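Local structure of KaiC-like domain-containing protein (Pyrococcus horikoshii, 2EKD) at residues A67-G79 against I83-I97. The protein is of unknown function but probably belongs with the KaiC-like P-loop NTPases, so a nucleotide-binding role is possible though unproven. Residues are numbered along the deposited sequence; the frame is centred on the assembly and turned at random.
Sequences APLENVQVIKMGG and IGRVIGRLNISKYVI
I75 and L90 meet on one face of a parallel strand pair, 73-77 beside the edge strand 85-90, and illustrate how such a pair divides its work: I75, M77 and L90 form an apolar patch on this face, while V74 and V86 flank a buried lysine, K76, on the other. The CG2 branch of I75 lies 4.0 Å from L90 CD1. L90 CD1 also meets M77, a selenomethionine, whose extended chain runs alongside L90 and brings its CE to 3.9 Å from that methyl. Helix 99-105 covers I75 and L90 through I105. Farther along, I87 sets CG1 between its backbone N and carbonyl carbon (chi1 59°), which turns this branch inward, 3.9 Å from I75 CG1, while its CG2 reaches Q73. Here the ladder slips by one residue: I87 N donates to V74 O (2.8 Å), yet K76 N binds G88 O (3.0 Å) instead of the carbonyl of I87, a beta bulge in the edge strand. The I87 carbonyl is bonded by Q108 instead. L90 N to K76 O, 2.7 Å and nearly straight, then resumes the ladder.

On the opposite face, K76 passes its CD 3.8 Å from V86 CG2, then bends at chi3 and chi4 (65° and 69°), so that NZ forms salt bridges with D47 and D50 and a hydrogen bond to the K81 carbonyl. These carboxylates probably stabilise its charge. Back on the face of I75, at the start of strand 85-90, R85 stretches out until N71 O sits 3.3 Å from R85 NE over one guanidinium face, without a hydrogen bond. The arrangement is that of the outer edge of a mostly parallel alpha/beta sheet, consistent with the P-loop NTPase clan, where consecutive parallel strands are joined here by a helix-free connection.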
ATOM      1  N   ALA F  67     -36.272  -4.210 -27.068  1.00 30.93           N
ATOM      2  CA  ALA F  67     -37.558  -4.799 -26.711  1.00 30.29           C
ATOM      3  C   ALA F  67     -37.319  -6.149 -26.010  1.00 29.72           C
ATOM      4  O   ALA F  67     -37.993  -6.478 -25.029  1.00 30.32           O
ATOM      5  CB  ALA F  67     -38.416  -4.985 -27.951  1.00 30.14           C
ATOM      6  N   PRO F  68     -36.356  -6.948 -26.503  1.00 28.30           N
ATOM      7  CA  PRO F  68     -36.076  -8.243 -25.872  1.00 28.36           C
ATOM      8  C   PRO F  68     -35.717  -8.084 -24.388  1.00 29.38           C
ATOM      9  O   PRO F  68     -35.970  -8.975 -23.578  1.00 30.24           O
ATOM     10  CB  PRO F  68     -34.894  -8.777 -26.680  1.00 28.93           C
ATOM     11  CG  PRO F  68     -35.103  -8.181 -28.028  1.00 30.01           C
ATOM     12  CD  PRO F  68     -35.527  -6.763 -27.708  1.00 28.79           C
ATOM     13  N   LEU F  69     -35.117  -6.950 -24.036  1.00 28.61           N
ATOM     14  CA  LEU F  69     -34.739  -6.705 -22.650  1.00 29.05           C
ATOM     15  C   LEU F  69     -35.935  -6.235 -21.830  1.00 29.93           C
ATOM     16  O   LEU F  69     -35.973  -6.421 -20.612  1.00 28.72           O
ATOM     17  CB  LEU F  69     -33.627  -5.657 -22.576  1.00 30.48           C
ATOM     18  CG  LEU F  69     -32.292  -5.976 -23.257  1.00 31.32           C
ATOM     19  CD1 LEU F  69     -31.315  -4.849 -22.954  1.00 34.16           C
ATOM     20  CD2 LEU F  69     -31.738  -7.298 -22.755  1.00 30.23           C
ATOM     21  N   GLU F  70     -36.909  -5.628 -22.501  1.00 30.29           N
ATOM     22  CA  GLU F  70     -38.103  -5.125 -21.828  1.00 32.11           C
ATOM     23  C   GLU F  70     -39.115  -6.227 -21.536  1.00 31.56           C
ATOM     24  O   GLU F  70     -39.930  -6.104 -20.624  1.00 30.66           O
ATOM     25  CB  GLU F  70     -38.783  -4.055 -22.684  1.00 33.48           C
ATOM     26  CG  GLU F  70     -38.011  -2.766 -22.833  1.00 36.20           C
ATOM     27  CD  GLU F  70     -38.660  -1.833 -23.836  1.00 39.67           C
ATOM     28  OE1 GLU F  70     -39.902  -1.689 -23.796  1.00 44.17           O
ATOM     29  OE2 GLU F  70     -37.935  -1.238 -24.660  1.00 41.13           O
ATOM     30  N   ASN F  71     -39.052  -7.312 -22.299  1.00 32.01           N
ATOM     31  CA  ASN F  71     -40.008  -8.398 -22.131  1.00 33.47           C
ATOM     32  C   ASN F  71     -39.568  -9.615 -21.326  1.00 32.46           C
ATOM     33  O   ASN F  71     -40.295 -10.601 -21.261  1.00 32.54           O
ATOM     34  CB  ASN F  71     -40.508  -8.849 -23.507  1.00 35.83           C
ATOM     35  CG  ASN F  71     -41.194  -7.728 -24.262  1.00 38.48           C
ATOM     36  OD1 ASN F  71     -42.179  -7.155 -23.785  1.00 42.58           O
ATOM     37  ND2 ASN F  71     -40.677  -7.405 -25.441  1.00 39.43           N
ATOM     38  N   VAL F  72     -38.391  -9.562 -20.708  1.00 30.82           N
ATOM     39  CA  VAL F  72     -37.945 -10.695 -19.908  1.00 29.68           C
ATOM     40  C   VAL F  72     -38.424 -10.479 -18.482  1.00 28.58           C
ATOM     41  O   VAL F  72     -38.768  -9.361 -18.108  1.00 28.13           O
ATOM     42  CB  VAL F  72     -36.407 -10.823 -19.902  1.00 31.21           C
ATOM     43  CG1 VAL F  72     -35.894 -10.974 -21.328  1.00 31.68           C
ATOM     44  CG2 VAL F  72     -35.783  -9.610 -19.225  1.00 31.39           C
ATOM     45  N   GLN F  73     -38.451 -11.544 -17.686  1.00 27.25           N
ATOM     46  CA  GLN F  73     -38.882 -11.430 -16.300  1.00 27.56           C
ATOM     47  C   GLN F  73     -37.708 -10.939 -15.450  1.00 26.83           C
ATOM     48  O   GLN F  73     -36.556 -11.306 -15.686  1.00 25.19           O
ATOM     49  CB  GLN F  73     -39.389 -12.782 -15.791  1.00 29.37           C
ATOM     50  CG  GLN F  73     -40.450 -13.412 -16.700  1.00 32.59           C
ATOM     51  CD  GLN F  73     -41.015 -14.702 -16.135  1.00 33.56           C
ATOM     52  OE1 GLN F  73     -41.971 -14.687 -15.359  1.00 37.30           O
ATOM     53  NE2 GLN F  73     -40.415 -15.824 -16.508  1.00 35.04           N
ATOM     54  N   VAL F  74     -38.010 -10.109 -14.459  1.00 26.21           N
ATOM     55  CA  VAL F  74     -36.983  -9.535 -13.605  1.00 24.75           C
ATOM     56  C   VAL F  74     -37.298  -9.579 -12.112  1.00 23.84           C
ATOM     57  O   VAL F  74     -38.430  -9.342 -11.695  1.00 23.97           O
ATOM     58  CB  VAL F  74     -36.726  -8.056 -14.003  1.00 25.27           C
ATOM     59  CG1 VAL F  74     -35.722  -7.415 -13.051  1.00 23.18           C
ATOM     60  CG2 VAL F  74     -36.223  -7.980 -15.438  1.00 23.24           C
ATOM     61  N   ILE F  75     -36.281  -9.895 -11.319  1.00 23.74           N
ATOM     62  CA  ILE F  75     -36.400  -9.921  -9.868  1.00 23.45           C
ATOM     63  C   ILE F  75     -35.493  -8.790  -9.395  1.00 25.26           C
ATOM     64  O   ILE F  75     -34.265  -8.891  -9.471  1.00 24.75           O
ATOM     65  CB  ILE F  75     -35.897 -11.243  -9.263  1.00 23.63           C
ATOM     66  CG1 ILE F  75     -36.780 -12.402  -9.730  1.00 22.63           C
ATOM     67  CG2 ILE F  75     -35.908 -11.152  -7.732  1.00 22.57           C
ATOM     68  CD1 ILE F  75     -36.383 -13.743  -9.148  1.00 23.26           C
ATOM     69  N   LYS F  76     -36.100  -7.703  -8.930  1.00 25.96           N
ATOM     70  CA  LYS F  76     -35.339  -6.549  -8.476  1.00 27.84           C
ATOM     71  C   LYS F  76     -34.868  -6.682  -7.040  1.00 28.25           C
ATOM     72  O   LYS F  76     -35.610  -7.122  -6.172  1.00 27.60           O
ATOM     73  CB  LYS F  76     -36.168  -5.264  -8.636  1.00 26.99           C
ATOM     74  CG  LYS F  76     -36.400  -4.861 -10.090  1.00 25.81           C
ATOM     75  CD  LYS F  76     -37.102  -3.505 -10.214  1.00 26.20           C
ATOM     76  CE  LYS F  76     -36.248  -2.345  -9.695  1.00 26.20           C
ATOM     77  NZ  LYS F  76     -35.061  -2.060 -10.562  1.00 26.15           N
HETATM   78  N   MSE F  77     -33.615  -6.311  -6.810  1.00 30.84           N
HETATM   79  CA  MSE F  77     -33.020  -6.356  -5.478  1.00 34.73           C
HETATM   80  C   MSE F  77     -32.598  -4.911  -5.201  1.00 33.45           C
HETATM   81  O   MSE F  77     -31.467  -4.506  -5.468  1.00 31.89           O
HETATM   82  CB  MSE F  77     -31.830  -7.326  -5.477  1.00 39.61           C
HETATM   83  CG  MSE F  77     -32.189  -8.683  -6.114  1.00 46.65           C
HETATM   84 SE   MSE F  77     -30.900  -9.949  -6.096  1.00 60.82          SE
HETATM   85  CE  MSE F  77     -31.861 -11.424  -6.439  1.00 53.56           C
ATOM     86  N   GLY F  78     -33.544  -4.136  -4.677  1.00 33.22           N
ATOM     87  CA  GLY F  78     -33.302  -2.729  -4.420  1.00 31.90           C
ATOM     88  C   GLY F  78     -33.538  -2.035  -5.750  1.00 32.51           C
ATOM     89  O   GLY F  78     -34.023  -2.665  -6.691  1.00 31.07           O
ATOM     90  N   GLY F  79     -33.205  -0.754  -5.846  1.00 33.50           N
ATOM     91  CA  GLY F  79     -33.395  -0.053  -7.103  1.00 35.02           C
ATOM     92  C   GLY F  79     -34.677   0.751  -7.204  1.00 36.31           C
ATOM     93  O   GLY F  79     -35.610   0.561  -6.428  1.00 35.97           O
ATOM     94  N   ILE F  83     -37.242  -1.928 -15.317  1.00 32.88           N
ATOM     95  CA  ILE F  83     -36.989  -2.341 -16.693  1.00 31.47           C
ATOM     96  C   ILE F  83     -37.337  -3.822 -16.775  1.00 31.50           C
ATOM     97  O   ILE F  83     -36.891  -4.616 -15.943  1.00 30.52           O
ATOM     98  CB  ILE F  83     -35.512  -2.153 -17.091  1.00 30.35           C
ATOM     99  CG1 ILE F  83     -35.140  -0.667 -17.038  1.00 30.99           C
ATOM    100  CG2 ILE F  83     -35.278  -2.709 -18.495  1.00 29.35           C
ATOM    101  CD1 ILE F  83     -35.883   0.197 -18.056  1.00 28.33           C
ATOM    102  N   GLY F  84     -38.145  -4.186 -17.767  1.00 30.25           N
ATOM    103  CA  GLY F  84     -38.550  -5.570 -17.923  1.00 30.43           C
ATOM    104  C   GLY F  84     -39.796  -5.877 -17.114  1.00 30.09           C
ATOM    105  O   GLY F  84     -40.369  -4.987 -16.498  1.00 29.96           O
ATOM    106  N   ARG F  85     -40.219  -7.137 -17.115  1.00 30.66           N
ATOM    107  CA  ARG F  85     -41.406  -7.551 -16.373  1.00 29.40           C
ATOM    108  C   ARG F  85     -41.016  -7.928 -14.953  1.00 29.00           C
ATOM    109  O   ARG F  85     -40.557  -9.042 -14.704  1.00 27.70           O
ATOM    110  CB  ARG F  85     -42.069  -8.751 -17.056  1.00 29.94           C
ATOM    111  CG  ARG F  85     -42.520  -8.489 -18.481  1.00 32.96           C
ATOM    112  CD  ARG F  85     -43.057  -9.758 -19.133  1.00 35.75           C
ATOM    113  NE  ARG F  85     -43.386  -9.555 -20.541  1.00 37.25           N
ATOM    114  CZ  ARG F  85     -43.781 -10.521 -21.361  1.00 38.56           C
ATOM    115  NH1 ARG F  85     -43.897 -11.765 -20.916  1.00 40.98           N
ATOM    116  NH2 ARG F  85     -44.060 -10.244 -22.629  1.00 39.94           N
ATOM    117  N   VAL F  86     -41.201  -6.999 -14.022  1.00 28.93           N
ATOM    118  CA  VAL F  86     -40.847  -7.286 -12.634  1.00 30.10           C
ATOM    119  C   VAL F  86     -41.814  -8.287 -11.992  1.00 31.32           C
ATOM    120  O   VAL F  86     -43.008  -8.052 -11.867  1.00 32.99           O
ATOM    121  CB  VAL F  86     -40.885  -5.971 -11.857  1.00 28.50           C
ATOM    122  CG1 VAL F  86     -40.601  -6.228 -10.378  1.00 28.77           C
ATOM    123  CG2 VAL F  86     -39.847  -5.011 -12.408  1.00 27.29           C
ATOM    124  N   ILE F  87     -41.267  -9.458 -11.613  1.00 29.51           N
ATOM    125  CA  ILE F  87     -42.108 -10.460 -10.965  1.00 29.22           C
ATOM    126  C   ILE F  87     -41.895 -10.491  -9.451  1.00 30.15           C
ATOM    127  O   ILE F  87     -42.516 -11.249  -8.718  1.00 32.90           O
ATOM    128  CB  ILE F  87     -41.786 -11.833 -11.560  1.00 26.58           C
ATOM    129  CG1 ILE F  87     -40.305 -12.166 -11.354  1.00 26.91           C
ATOM    130  CG2 ILE F  87     -42.063 -11.825 -13.074  1.00 26.57           C
ATOM    131  CD1 ILE F  87     -40.015 -13.657 -11.534  1.00 25.98           C
ATOM    132  N   GLY F  88     -40.951  -9.653  -8.983  1.00 30.00           N
ATOM    133  CA  GLY F  88     -40.666  -9.635  -7.552  1.00 29.55           C
ATOM    134  C   GLY F  88     -39.689  -8.519  -7.181  1.00 31.12           C
ATOM    135  O   GLY F  88     -38.888  -8.066  -7.987  1.00 29.21           O
ATOM    136  N   ARG F  89     -39.782  -8.099  -5.925  1.00 31.05           N
ATOM    137  CA  ARG F  89     -38.915  -7.064  -5.383  1.00 33.11           C
ATOM    138  C   ARG F  89     -38.381  -7.569  -4.048  1.00 33.79           C
ATOM    139  O   ARG F  89     -39.150  -7.909  -3.150  1.00 35.56           O
ATOM    140  CB  ARG F  89     -39.696  -5.761  -5.185  1.00 32.50           C
ATOM    141  CG  ARG F  89     -40.246  -5.172  -6.476  1.00 33.17           C
ATOM    142  CD  ARG F  89     -40.820  -3.768  -6.271  1.00 33.69           C
ATOM    143  NE  ARG F  89     -41.076  -3.098  -7.547  1.00 32.82           N
ATOM    144  CZ  ARG F  89     -41.984  -3.493  -8.433  1.00 31.48           C
ATOM    145  NH1 ARG F  89     -42.736  -4.559  -8.185  1.00 32.02           N
ATOM    146  NH2 ARG F  89     -42.139  -2.827  -9.571  1.00 29.36           N
ATOM    147  N   LEU F  90     -37.063  -7.638  -3.926  1.00 33.98           N
ATOM    148  CA  LEU F  90     -36.446  -8.114  -2.698  1.00 35.37           C
ATOM    149  C   LEU F  90     -35.744  -6.992  -1.951  1.00 37.15           C
ATOM    150  O   LEU F  90     -35.175  -6.082  -2.558  1.00 37.02           O
ATOM    151  CB  LEU F  90     -35.445  -9.225  -3.004  1.00 33.26           C
ATOM    152  CG  LEU F  90     -35.995 -10.559  -3.497  1.00 33.38           C
ATOM    153  CD1 LEU F  90     -34.838 -11.438  -3.937  1.00 34.18           C
ATOM    154  CD2 LEU F  90     -36.801 -11.235  -2.387  1.00 32.24           C
ATOM    155  N   ASN F  91     -35.787  -7.067  -0.628  1.00 40.01           N
ATOM    156  CA  ASN F  91     -35.157  -6.065   0.216  1.00 43.49           C
ATOM    157  C   ASN F  91     -33.692  -6.393   0.483  1.00 44.83           C
ATOM    158  O   ASN F  91     -33.322  -7.557   0.663  1.00 44.49           O
ATOM    159  CB  ASN F  91     -35.905  -5.953   1.545  1.00 44.32           C
ATOM    160  CG  ASN F  91     -35.168  -5.098   2.553  1.00 45.55           C
ATOM    161  OD1 ASN F  91     -34.940  -3.907   2.330  1.00 46.63           O
ATOM    162  ND2 ASN F  91     -34.783  -5.706   3.671  1.00 45.42           N
ATOM    163  N   ILE F  92     -32.867  -5.351   0.513  1.00 45.47           N
ATOM    164  CA  ILE F  92     -31.441  -5.495   0.770  1.00 47.81           C
ATOM    165  C   ILE F  92     -31.090  -4.984   2.165  1.00 49.73           C
ATOM    166  O   ILE F  92     -31.073  -3.777   2.402  1.00 49.57           O
ATOM    167  CB  ILE F  92     -30.609  -4.702  -0.260  1.00 47.12           C
ATOM    168  CG1 ILE F  92     -30.859  -5.253  -1.663  1.00 46.69           C
ATOM    169  CG2 ILE F  92     -29.129  -4.782   0.095  1.00 47.66           C
ATOM    170  CD1 ILE F  92     -30.197  -4.454  -2.759  1.00 46.60           C
ATOM    171  N   SER F  93     -30.814  -5.908   3.081  1.00 52.09           N
ATOM    172  CA  SER F  93     -30.449  -5.550   4.450  1.00 55.14           C
ATOM    173  C   SER F  93     -29.020  -6.007   4.725  1.00 56.18           C
ATOM    174  O   SER F  93     -28.693  -7.183   4.552  1.00 55.84           O
ATOM    175  CB  SER F  93     -31.408  -6.205   5.448  1.00 56.78           C
ATOM    176  OG  SER F  93     -31.384  -7.619   5.338  1.00 59.76           O
ATOM    177  N   LYS F  94     -28.176  -5.075   5.157  1.00 58.13           N
ATOM    178  CA  LYS F  94     -26.773  -5.369   5.438  1.00 59.71           C
ATOM    179  C   LYS F  94     -26.072  -5.790   4.152  1.00 60.65           C
ATOM    180  O   LYS F  94     -25.144  -6.601   4.162  1.00 60.78           O
ATOM    181  CB  LYS F  94     -26.654  -6.473   6.497  1.00 60.80           C
ATOM    182  CG  LYS F  94     -27.071  -6.038   7.897  1.00 61.64           C
ATOM    183  CD  LYS F  94     -26.024  -5.124   8.536  1.00 63.04           C
ATOM    184  CE  LYS F  94     -24.613  -5.642   8.272  1.00 63.02           C
ATOM    185  NZ  LYS F  94     -23.730  -5.670   9.472  1.00 62.48           N
ATOM    186  N   TYR F  95     -26.540  -5.227   3.042  1.00 61.15           N
ATOM    187  CA  TYR F  95     -25.982  -5.498   1.725  1.00 61.67           C
ATOM    188  C   TYR F  95     -26.096  -6.962   1.314  1.00 62.01           C
ATOM    189  O   TYR F  95     -25.192  -7.514   0.689  1.00 61.62           O
ATOM    190  CB  TYR F  95     -24.523  -5.045   1.690  1.00 61.98           C
ATOM    191  CG  TYR F  95     -24.348  -3.633   2.196  1.00 62.99           C
ATOM    192  CD1 TYR F  95     -24.990  -2.565   1.568  1.00 63.93           C
ATOM    193  CD2 TYR F  95     -23.580  -3.367   3.325  1.00 63.63           C
ATOM    194  CE1 TYR F  95     -24.872  -1.265   2.056  1.00 64.29           C
ATOM    195  CE2 TYR F  95     -23.453  -2.070   3.822  1.00 64.57           C
ATOM    196  CZ  TYR F  95     -24.103  -1.026   3.183  1.00 64.41           C
ATOM    197  OH  TYR F  95     -23.987   0.255   3.674  1.00 65.92           O
ATOM    198  N   VAL F  96     -27.220  -7.580   1.665  1.00 62.50           N
ATOM    199  CA  VAL F  96     -27.468  -8.976   1.326  1.00 63.28           C
ATOM    200  C   VAL F  96     -28.974  -9.218   1.209  1.00 64.49           C
ATOM    201  O   VAL F  96     -29.781  -8.408   1.667  1.00 64.68           O
ATOM    202  CB  VAL F  96     -26.877  -9.929   2.396  1.00 62.39           C
ATOM    203  CG1 VAL F  96     -27.675  -9.833   3.681  1.00 61.41           C
ATOM    204  CG2 VAL F  96     -26.859 -11.353   1.873  1.00 62.33           C
ATOM    205  N   ILE F  97     -29.346 -10.331   0.585  1.00 65.68           N
ATOM    206  CA  ILE F  97     -30.749 -10.679   0.410  1.00 66.98           C
ATOM    207  C   ILE F  97     -31.113 -11.945   1.178  1.00 67.59           C
ATOM    208  O   ILE F  97     -30.317 -12.878   1.273  1.00 67.60           O
ATOM    209  CB  ILE F  97     -31.098 -10.889  -1.094  1.00 67.08           C
ATOM    210  CG1 ILE F  97     -31.281  -9.537  -1.790  1.00 67.61           C
ATOM    211  CG2 ILE F  97     -32.363 -11.720  -1.236  1.00 66.83           C
ATOM    212  CD1 ILE F  97     -30.020  -8.708  -1.886  1.00 68.97           C
TER
HETATM  213  O   HOH W   1     -35.867  -3.888 -13.281  1.00 29.53           O